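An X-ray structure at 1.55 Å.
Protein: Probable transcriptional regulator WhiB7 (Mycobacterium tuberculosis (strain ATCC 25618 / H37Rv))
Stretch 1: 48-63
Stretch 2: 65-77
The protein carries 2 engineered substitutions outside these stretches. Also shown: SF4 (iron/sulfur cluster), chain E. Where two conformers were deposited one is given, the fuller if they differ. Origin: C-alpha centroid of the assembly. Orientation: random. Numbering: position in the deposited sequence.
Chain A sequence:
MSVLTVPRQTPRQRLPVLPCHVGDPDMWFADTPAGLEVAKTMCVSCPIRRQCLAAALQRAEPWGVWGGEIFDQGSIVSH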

ATOM      1  N   ILE A  48       3.819  12.849 -13.206  1.00 24.22           N
ATOM      2  CA  ILE A  48       4.781  12.773 -12.059  1.00 23.85           C
ATOM      3  C   ILE A  48       5.601  11.474 -12.113  1.00 23.59           C
ATOM      4  O   ILE A  48       6.154  11.068 -11.066  1.00 21.86           O
ATOM      5  N   ARG A  49       5.733  10.845 -13.283  1.00 23.75           N
ATOM      6  CA  ARG A  49       6.362   9.504 -13.405  1.00 20.57           C
ATOM      7  C   ARG A  49       7.753   9.497 -12.751  1.00 21.62           C
ATOM      8  O   ARG A  49       8.045   8.620 -11.948  1.00 21.00           O
ATOM      9  N   ARG A  50       8.622  10.456 -13.080  1.00 21.94           N
ATOM     10  CA  ARG A  50      10.018  10.416 -12.576  1.00 23.65           C
ATOM     11  C   ARG A  50      10.049  10.687 -11.070  1.00 23.18           C
ATOM     12  O   ARG A  50      10.931  10.124 -10.405  1.00 25.36           O
ATOM     13  N   GLN A  51       9.134  11.525 -10.580  1.00 24.35           N
ATOM     14  CA  GLN A  51       9.001  11.833  -9.131  0.60 25.59           C
ATOM     15  C   GLN A  51       8.524  10.571  -8.393  1.00 25.66           C
ATOM     16  O   GLN A  51       9.089  10.272  -7.325  1.00 23.84           O
ATOM     17  N   CYS A  52       7.557   9.845  -8.961  1.00 25.13           N
ATOM     18  CA  CYS A  52       7.004   8.590  -8.378  1.00 20.38           C
ATOM     19  C   CYS A  52       8.147   7.565  -8.288  1.00 21.94           C
ATOM     20  O   CYS A  52       8.319   6.913  -7.238  1.00 20.57           O
ATOM     21  N   LEU A  53       8.940   7.446  -9.355  1.00 20.36           N
ATOM     22  CA  LEU A  53      10.069   6.498  -9.412  1.00 19.64           C
ATOM     23  C   LEU A  53      11.074   6.868  -8.315  1.00 20.42           C
ATOM     24  O   LEU A  53      11.527   5.980  -7.613  1.00 21.49           O
ATOM     25  N   ALA A  54      11.429   8.148  -8.212  1.00 22.50           N
ATOM     26  CA  ALA A  54      12.459   8.618  -7.258  1.00 24.83           C
ATOM     27  C   ALA A  54      11.993   8.274  -5.841  1.00 23.46           C
ATOM     28  O   ALA A  54      12.815   7.757  -5.041  1.00 23.63           O
ATOM     29  N   ALA A  55      10.728   8.556  -5.534  1.00 23.63           N
ATOM     30  CA  ALA A  55      10.156   8.407  -4.175  1.00 23.67           C
ATOM     31  C   ALA A  55      10.082   6.922  -3.827  1.00 23.32           C
ATOM     32  O   ALA A  55      10.408   6.552  -2.686  1.00 23.70           O
ATOM     33  N   ALA A  56       9.716   6.065  -4.786  1.00 21.79           N
ATOM     34  CA  ALA A  56       9.602   4.612  -4.531  1.00 20.82           C
ATOM     35  C   ALA A  56      10.997   4.028  -4.264  1.00 22.85           C
ATOM     36  O   ALA A  56      11.130   3.135  -3.419  1.00 21.47           O
ATOM     37  N   LEU A  57      12.018   4.543  -4.950  1.00 20.68           N
ATOM     38  CA  LEU A  57      13.423   4.117  -4.716  1.00 21.67           C
ATOM     39  C   LEU A  57      13.852   4.548  -3.311  1.00 21.26           C
ATOM     40  O   LEU A  57      14.524   3.762  -2.640  1.00 23.69           O
ATOM     41  N   GLN A  58      13.504   5.772  -2.910  1.00 21.93           N
ATOM     42  CA  GLN A  58      13.879   6.347  -1.590  1.00 24.60           C
ATOM     43  C   GLN A  58      13.241   5.484  -0.499  1.00 28.86           C
ATOM     44  O   GLN A  58      13.920   5.154   0.485  1.00 28.23           O
ATOM     45  N   ARG A  59      11.988   5.082  -0.693  1.00 26.25           N
ATOM     46  CA  ARG A  59      11.240   4.272   0.305  1.00 24.94           C
ATOM     47  C   ARG A  59      11.637   2.795   0.204  1.00 25.46           C
ATOM     48  O   ARG A  59      11.250   2.026   1.102  1.00 28.49           O
ATOM     49  N   ALA A  60      12.336   2.394  -0.861  1.00 23.34           N
ATOM     50  CA  ALA A  60      12.718   0.988  -1.122  1.00 23.30           C
ATOM     51  C   ALA A  60      11.457   0.112  -1.178  1.00 26.74           C
ATOM     52  O   ALA A  60      11.369  -0.882  -0.454  1.00 22.97           O
ATOM     53  N   GLU A  61      10.500   0.466  -2.039  1.00 24.77           N
ATOM     54  CA  GLU A  61       9.239  -0.301  -2.193  1.00 21.66           C
ATOM     55  C   GLU A  61       9.583  -1.749  -2.500  1.00 21.17           C
ATOM     56  O   GLU A  61      10.431  -2.056  -3.337  1.00 21.31           O
ATOM     57  N   PRO A  62       8.957  -2.698  -1.783  1.00 20.75           N
ATOM     58  CA  PRO A  62       9.311  -4.109  -1.923  1.00 22.17           C
ATOM     59  C   PRO A  62       8.824  -4.789  -3.204  1.00 19.85           C
ATOM     60  O   PRO A  62       9.351  -5.814  -3.568  1.00 21.77           O
ATOM     61  N   TRP A  63       7.772  -4.238  -3.809  1.00 20.07           N
ATOM     62  CA  TRP A  63       7.135  -4.817  -5.014  1.00 19.23           C
ATOM     63  C   TRP A  63       6.249  -3.766  -5.665  1.00 17.07           C
ATOM     64  O   TRP A  63       6.138  -2.669  -5.114  1.00 18.94           O
ATOM     65  N   VAL A  65       4.551  -1.825  -9.417  1.00 17.73           N
ATOM     66  CA  VAL A  65       5.027  -0.914 -10.490  1.00 17.34           C
ATOM     67  C   VAL A  65       4.901   0.514  -9.977  1.00 16.89           C
ATOM     68  O   VAL A  65       3.813   0.943  -9.575  1.00 16.33           O
ATOM     69  N   TRP A  66       6.010   1.230 -10.005  1.00 16.93           N
ATOM     70  CA  TRP A  66       6.102   2.626  -9.551  1.00 15.38           C
ATOM     71  C   TRP A  66       6.918   3.353 -10.617  1.00 18.10           C
ATOM     72  O   TRP A  66       7.960   2.807 -10.990  1.00 18.97           O
ATOM     73  N   GLY A  67       6.470   4.531 -11.058  1.00 19.32           N
ATOM     74  CA  GLY A  67       7.214   5.336 -12.039  1.00 18.90           C
ATOM     75  C   GLY A  67       7.532   4.525 -13.285  1.00 18.60           C
ATOM     76  O   GLY A  67       8.591   4.758 -13.888  1.00 21.31           O
ATOM     77  N   GLY A  68       6.665   3.558 -13.622  1.00 18.45           N
ATOM     78  CA  GLY A  68       6.765   2.732 -14.839  1.00 18.55           C
ATOM     79  C   GLY A  68       7.869   1.703 -14.752  1.00 18.77           C
ATOM     80  O   GLY A  68       8.275   1.189 -15.802  1.00 21.49           O
ATOM     81  N   GLU A  69       8.335   1.386 -13.546  1.00 17.36           N
ATOM     82  CA  GLU A  69       9.334   0.308 -13.327  1.00 20.30           C
ATOM     83  C   GLU A  69       8.797  -0.739 -12.333  1.00 18.88           C
ATOM     84  O   GLU A  69       8.084  -0.375 -11.377  1.00 19.16           O
ATOM     85  N   ILE A  70       9.182  -2.002 -12.514  1.00 19.18           N
ATOM     86  CA  ILE A  70       8.874  -3.085 -11.545  1.00 19.72           C
ATOM     87  C   ILE A  70       9.887  -3.032 -10.407  1.00 20.74           C
ATOM     88  O   ILE A  70      11.098  -3.052 -10.684  1.00 20.91           O
ATOM     89  N   PHE A  71       9.393  -3.048  -9.169  1.00 18.20           N
ATOM     90  CA  PHE A  71      10.244  -3.084  -7.956  1.00 19.17           C
ATOM     91  C   PHE A  71      10.316  -4.487  -7.371  1.00 21.39           C
ATOM     92  O   PHE A  71       9.357  -5.271  -7.444  1.00 20.71           O
ATOM     93  N   ASP A  72      11.477  -4.777  -6.776  1.00 23.02           N
ATOM     94  CA  ASP A  72      11.755  -6.039  -6.055  1.00 22.64           C
ATOM     95  C   ASP A  72      12.738  -5.694  -4.931  1.00 22.04           C
ATOM     96  O   ASP A  72      13.891  -5.386  -5.239  1.00 22.53           O
ATOM     97  N   GLN A  73      12.271  -5.671  -3.682  1.00 21.08           N
ATOM     98  CA  GLN A  73      13.087  -5.332  -2.488  1.00 23.67           C
ATOM     99  C   GLN A  73      13.798  -3.991  -2.683  1.00 26.01           C
ATOM    100  O   GLN A  73      14.978  -3.900  -2.321  1.00 27.73           O
ATOM    101  N   GLY A  74      13.106  -2.989  -3.226  1.00 23.10           N
ATOM    102  CA  GLY A  74      13.641  -1.627  -3.417  1.00 24.25           C
ATOM    103  C   GLY A  74      14.555  -1.513  -4.626  1.00 26.13           C
ATOM    104  O   GLY A  74      15.047  -0.396  -4.861  1.00 27.08           O
ATOM    105  N   SER A  75      14.778  -2.606  -5.368  1.00 24.15           N
ATOM    106  CA  SER A  75      15.555  -2.595  -6.634  0.54 25.46           C
ATOM    107  C   SER A  75      14.604  -2.572  -7.836  1.00 25.59           C
ATOM    108  O   SER A  75      13.458  -3.018  -7.688  1.00 24.72           O
ATOM    109  N   ILE A  76      15.098  -2.091  -8.976  1.00 26.22           N
ATOM    110  CA  ILE A  76      14.405  -2.144 -10.298  1.00 25.86           C
ATOM    111  C   ILE A  76      14.706  -3.492 -10.948  1.00 29.58           C
ATOM    112  O   ILE A  76      15.897  -3.873 -11.014  1.00 34.90           O
ATOM    113  N   VAL A  77      13.668  -4.195 -11.395  1.00 26.44           N
ATOM    114  CA  VAL A  77      13.794  -5.419 -12.236  1.00 27.40           C
ATOM    115  C   VAL A  77      13.947  -4.947 -13.681  1.00 36.88           C
ATOM    116  O   VAL A  77      12.928  -4.541 -14.269  1.00 34.23           O
TER

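The helix of stretch 1 (49-59) runs nearly parallel to the 69-72 strand of stretch 2, with an angle of 5° between their directions and 10.5 Å between their axes. Side chains fill this gap, and the two stretches together bury 830 Å².

The apolar core is built around F71 (chi1 m), whose CB points toward the helix. A56, which also points inward, places its CB 3.5 Å from F71 CZ and 3.5 Å from W66 CB, so this small residue lies against both aromatic side chains. L53 (t, p) approaches the edge of the phenyl ring, with CD1 3.8 Å from F71 CZ, while L57 (m, t) leaves the helix sideways and brings CD2 to 3.8 Å from F71 CE2. The same two leucine methyls meet I76 (m, m): L53 CD1 and L57 CD2 each lie 4.0 Å from I76 CD1, extending the apolar surface to the last strand.

W66 (chi1 m) also points inward and combines apolar and polar contacts. E61 (m, m) lays its aliphatic portion over one face of the indole, its CG 3.7 Å from the centroid of the six-membered ring in a CH-pi contact. The carboxylate of E61 is held by a salt bridge within stretch 1, from R59 NE to E61 OE2 at 2.7 Å. This arrangement brings the R59 guanidinium beside the indole, with R59 NH2 3.2 Å from W66 CZ3. At the ring's edge, W66 NE1 donates a nearly straight hydrogen bond to W63 O (2.9 Å).

Beyond the helix, the polar contacts are largely made by the backbone. G74 N donates to E61 O (2.8 Å) and Q73 N to P62 O (2.9 Å), tying the 72-75 turn to the segment after the helix. W63 CA adds a CA-H...O contact to F71 O at 3.3 Å. Two waters reinforce this end: water 1 donates to L57 O and G74 O (2.7 Å each), and water 2 to P62 O (2.8 Å) and D72 OD1 (2.9 Å).

Two glycines allow close backbone approach. A CB on G67 would lie 2.4 Å from L53 CB and 2.8 Å from R49 O; one on G74 would lie 2.8 Å from A60 CB. Both have positive phi, which independently favours glycine.

C52 (chi1 t) points toward stretch 2 but directs its thiolate to the iron–sulfur cluster, with C52 SG bound to SF4 FE3 at 2.2 Å. The same sulfur lies 3.5 Å from G67 N, and G67 CA is 3.5 Å from SF4 S2, so the 66-69 turn packs directly against the cluster.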

ATOM      1  CB  ILE A  48       4.052  12.935 -10.712  1.00 23.91           C
ATOM      2  CG1 ILE A  48       3.109  11.768 -10.405  1.00 24.46           C
ATOM      3  CG2 ILE A  48       3.327  14.265 -10.652  1.00 26.24           C
ATOM      4  CD1 ILE A  48       2.558  11.785  -8.999  1.00 27.38           C
ATOM      5  CB  ARG A  49       6.446   9.080 -14.872  1.00 20.29           C
ATOM      6  CG  ARG A  49       6.851   7.626 -15.044  1.00 21.03           C
ATOM      7  CD  ARG A  49       7.125   7.309 -16.494  1.00 24.31           C
ATOM      8  NE  ARG A  49       8.460   7.749 -16.863  1.00 24.21           N
ATOM      9  CZ  ARG A  49       8.828   8.103 -18.091  1.00 38.06           C
ATOM     10  NH1 ARG A  49      10.084   8.451 -18.320  1.00 43.21           N
ATOM     11  NH2 ARG A  49       7.944   8.128 -19.078  1.00 36.57           N
ATOM     12  CB  ARG A  50      10.875  11.426 -13.331  1.00 26.03           C
ATOM     13  CG  ARG A  50      11.106  11.023 -14.774  1.00 30.44           C
ATOM     14  CD  ARG A  50      12.336  11.709 -15.318  1.00 37.40           C
ATOM     15  NE  ARG A  50      12.690  11.116 -16.588  1.00 36.30           N
ATOM     16  CZ  ARG A  50      12.236  11.535 -17.747  1.00 34.50           C
ATOM     17  NH1 ARG A  50      11.430  12.584 -17.796  1.00 38.74           N
ATOM     18  NH2 ARG A  50      12.601  10.910 -18.853  1.00 36.29           N
ATOM     19  CB  GLN A  51       8.103  13.059  -8.970  0.60 28.54           C
ATOM     20  CG  GLN A  51       8.657  14.289  -9.687  0.60 32.00           C
ATOM     21  CD  GLN A  51       7.977  14.592 -11.004  0.60 36.21           C
ATOM     22  OE1 GLN A  51       7.987  13.795 -11.945  0.60 26.45           O
ATOM     23  NE2 GLN A  51       7.389  15.776 -11.086  0.60 38.58           N
ATOM     24  CB  CYS A  52       5.841   8.064  -9.219  1.00 19.16           C
ATOM     25  SG  CYS A  52       5.044   6.563  -8.585  1.00 19.37           S
ATOM     26  CB  LEU A  53      10.713   6.530 -10.802  1.00 20.24           C
ATOM     27  CG  LEU A  53      11.900   5.593 -10.997  1.00 22.79           C
ATOM     28  CD1 LEU A  53      11.493   4.152 -10.769  1.00 22.27           C
ATOM     29  CD2 LEU A  53      12.506   5.758 -12.386  1.00 23.62           C
ATOM     30  CB  ALA A  54      12.700  10.100  -7.429  1.00 25.09           C
ATOM     31  CB  ALA A  55       8.804   9.067  -4.088  1.00 24.56           C
ATOM     32  CB  ALA A  56       8.905   3.932  -5.682  1.00 20.58           C
ATOM     33  CB  LEU A  57      14.325   4.724  -5.797  1.00 22.72           C
ATOM     34  CG  LEU A  57      14.272   4.026  -7.153  1.00 23.66           C
ATOM     35  CD1 LEU A  57      14.962   4.864  -8.220  1.00 25.18           C
ATOM     36  CD2 LEU A  57      14.893   2.647  -7.062  1.00 24.86           C
ATOM     37  CB  GLN A  58      13.451   7.813  -1.507  1.00 31.98           C
ATOM     38  CG  GLN A  58      14.220   8.617  -0.470  1.00 43.26           C
ATOM     39  CD  GLN A  58      13.465   8.788   0.825  1.00 59.05           C
ATOM     40  OE1 GLN A  58      12.248   8.974   0.839  1.00 73.18           O
ATOM     41  NE2 GLN A  58      14.188   8.740   1.936  1.00 60.83           N
ATOM     42  CB  ARG A  59       9.733   4.446   0.117  1.00 26.06           C
ATOM     43  CG  ARG A  59       9.218   5.831   0.470  1.00 26.67           C
ATOM     44  CD  ARG A  59       7.707   5.862   0.530  1.00 26.12           C
ATOM     45  NE  ARG A  59       7.112   5.263  -0.652  1.00 26.22           N
ATOM     46  CZ  ARG A  59       6.835   5.913  -1.777  1.00 25.33           C
ATOM     47  NH1 ARG A  59       7.081   7.211  -1.879  1.00 25.79           N
ATOM     48  NH2 ARG A  59       6.299   5.256  -2.795  1.00 24.16           N
ATOM     49  CB  ALA A  60      13.703   0.519  -0.064  1.00 26.25           C
ATOM     50  CB  GLU A  61       8.328   0.329  -3.252  1.00 20.49           C
ATOM     51  CG  GLU A  61       7.744   1.660  -2.819  1.00 21.27           C
ATOM     52  CD  GLU A  61       6.803   1.597  -1.626  1.00 19.62           C
ATOM     53  OE1 GLU A  61       6.405   0.481  -1.256  1.00 21.90           O
ATOM     54  OE2 GLU A  61       6.457   2.662  -1.105  1.00 22.18           O
ATOM     55  CB  PRO A  62       8.625  -4.777  -0.727  1.00 22.92           C
ATOM     56  CG  PRO A  62       7.523  -3.822  -0.333  1.00 23.98           C
ATOM     57  CD  PRO A  62       8.021  -2.441  -0.679  1.00 23.05           C
ATOM     58  CB  TRP A  63       6.380  -6.122  -4.709  1.00 19.10           C
ATOM     59  CG  TRP A  63       5.027  -5.993  -4.069  1.00 18.65           C
ATOM     60  CD1 TRP A  63       4.610  -5.059  -3.171  1.00 19.55           C
ATOM     61  CD2 TRP A  63       3.920  -6.896  -4.245  1.00 20.29           C
ATOM     62  NE1 TRP A  63       3.315  -5.299  -2.798  1.00 21.66           N
ATOM     63  CE2 TRP A  63       2.866  -6.420  -3.439  1.00 20.56           C
ATOM     64  CE3 TRP A  63       3.709  -8.045  -5.018  1.00 23.54           C
ATOM     65  CZ2 TRP A  63       1.629  -7.063  -3.374  1.00 21.40           C
ATOM     66  CZ3 TRP A  63       2.482  -8.673  -4.963  1.00 25.27           C
ATOM     67  CH2 TRP A  63       1.459  -8.185  -4.152  1.00 23.43           C
ATOM     68  CB  VAL A  65       4.288  -1.155 -11.814  1.00 16.74           C
ATOM     69  CG1 VAL A  65       4.598  -0.066 -12.836  1.00 17.41           C
ATOM     70  CG2 VAL A  65       4.635  -2.534 -12.360  1.00 17.64           C
ATOM     71  CB  TRP A  66       6.790   2.735  -8.184  1.00 18.27           C
ATOM     72  CG  TRP A  66       6.243   1.865  -7.105  1.00 17.82           C
ATOM     73  CD1 TRP A  66       6.442   0.522  -6.974  1.00 18.88           C
ATOM     74  CD2 TRP A  66       5.441   2.273  -5.983  1.00 19.26           C
ATOM     75  NE1 TRP A  66       5.809   0.066  -5.853  1.00 19.35           N
ATOM     76  CE2 TRP A  66       5.192   1.110  -5.224  1.00 18.93           C
ATOM     77  CE3 TRP A  66       4.925   3.492  -5.542  1.00 19.55           C
ATOM     78  CZ2 TRP A  66       4.432   1.140  -4.051  1.00 18.69           C
ATOM     79  CZ3 TRP A  66       4.188   3.526  -4.378  1.00 21.63           C
ATOM     80  CH2 TRP A  66       3.941   2.361  -3.653  1.00 19.40           C
ATOM     81  CB  GLU A  69      10.651   0.895 -12.822  1.00 20.61           C
ATOM     82  CG  GLU A  69      11.312   1.857 -13.807  1.00 22.25           C
ATOM     83  CD  GLU A  69      11.729   1.252 -15.137  1.00 23.66           C
ATOM     84  OE1 GLU A  69      11.875   0.009 -15.228  1.00 26.03           O
ATOM     85  OE2 GLU A  69      11.944   2.044 -16.084  1.00 27.82           O
ATOM     86  CB  ILE A  70       8.881  -4.461 -12.229  1.00 21.64           C
ATOM     87  CG1 ILE A  70       7.785  -4.542 -13.294  1.00 21.92           C
ATOM     88  CG2 ILE A  70       8.789  -5.585 -11.205  1.00 23.89           C
ATOM     89  CD1 ILE A  70       8.092  -5.531 -14.383  1.00 26.54           C
ATOM     90  CB  PHE A  71       9.726  -2.091  -6.925  1.00 18.18           C
ATOM     91  CG  PHE A  71      10.162  -0.673  -7.189  1.00 17.62           C
ATOM     92  CD1 PHE A  71       9.732  -0.007  -8.323  1.00 18.82           C
ATOM     93  CD2 PHE A  71      10.993  -0.009  -6.301  1.00 19.84           C
ATOM     94  CE1 PHE A  71      10.146   1.291  -8.572  1.00 19.71           C
ATOM     95  CE2 PHE A  71      11.400   1.293  -6.544  1.00 20.30           C
ATOM     96  CZ  PHE A  71      10.962   1.947  -7.672  1.00 20.93           C
ATOM     97  CB  ASP A  72      12.300  -7.092  -7.018  1.00 22.09           C
ATOM     98  CG  ASP A  72      12.567  -8.438  -6.371  1.00 23.57           C
ATOM     99  OD1 ASP A  72      12.167  -8.602  -5.187  1.00 23.03           O
ATOM    100  OD2 ASP A  72      13.165  -9.304  -7.047  1.00 23.70           O
ATOM    101  CB  GLN A  73      14.115  -6.434  -2.242  1.00 25.85           C
ATOM    102  CG  GLN A  73      13.489  -7.815  -2.196  1.00 28.93           C
ATOM    103  CD  GLN A  73      12.648  -8.014  -0.959  1.00 32.96           C
ATOM    104  OE1 GLN A  73      12.731  -7.250   0.004  1.00 33.19           O
ATOM    105  NE2 GLN A  73      11.854  -9.074  -0.972  1.00 35.28           N
ATOM    106  CB  SER A  75      16.498  -3.770  -6.716  0.54 26.99           C
ATOM    107  OG  SER A  75      17.483  -3.702  -5.694  0.54 29.78           O
ATOM    108  CB  ILE A  76      14.854  -0.975 -11.196  1.00 27.01           C
ATOM    109  CG1 ILE A  76      14.624   0.368 -10.511  1.00 27.74           C
ATOM    110  CG2 ILE A  76      14.176  -1.040 -12.557  1.00 27.92           C
ATOM    111  CD1 ILE A  76      13.216   0.571 -10.043  1.00 25.52           C
ATOM    112  CB  VAL A  77      12.577  -6.346 -12.055  1.00 29.26           C
ATOM    113  CG1 VAL A  77      12.639  -7.558 -12.968  1.00 31.42           C
ATOM    114  CG2 VAL A  77      12.400  -6.771 -10.606  1.00 28.52           C
TER
HETATM  115 FE1  SF4 E 101       2.110   7.860 -12.077  1.00 20.61          FE
HETATM  116 FE2  SF4 E 101       0.719   6.061 -10.606  1.00 19.60          FE
HETATM  117 FE3  SF4 E 101       3.379   6.533 -10.102  1.00 19.45          FE
HETATM  118 FE4  SF4 E 101       2.610   5.197 -12.385  1.00 18.34          FE
HETATM  119  S1  SF4 E 101       2.304   4.634 -10.253  1.00 18.76           S
HETATM  120  S2  SF4 E 101       4.058   6.820 -12.191  1.00 17.56           S
HETATM  121  S3  SF4 E 101       0.767   6.259 -12.841  1.00 17.34           S
HETATM  122  S4  SF4 E 101       1.714   7.891  -9.919  1.00 20.51           S
HETATM  123  O   HOH W   1      15.747   1.446  -3.055  1.00 29.42           O
HETATM  124  O   HOH W   2       9.489  -8.503  -4.192  1.00 31.24           O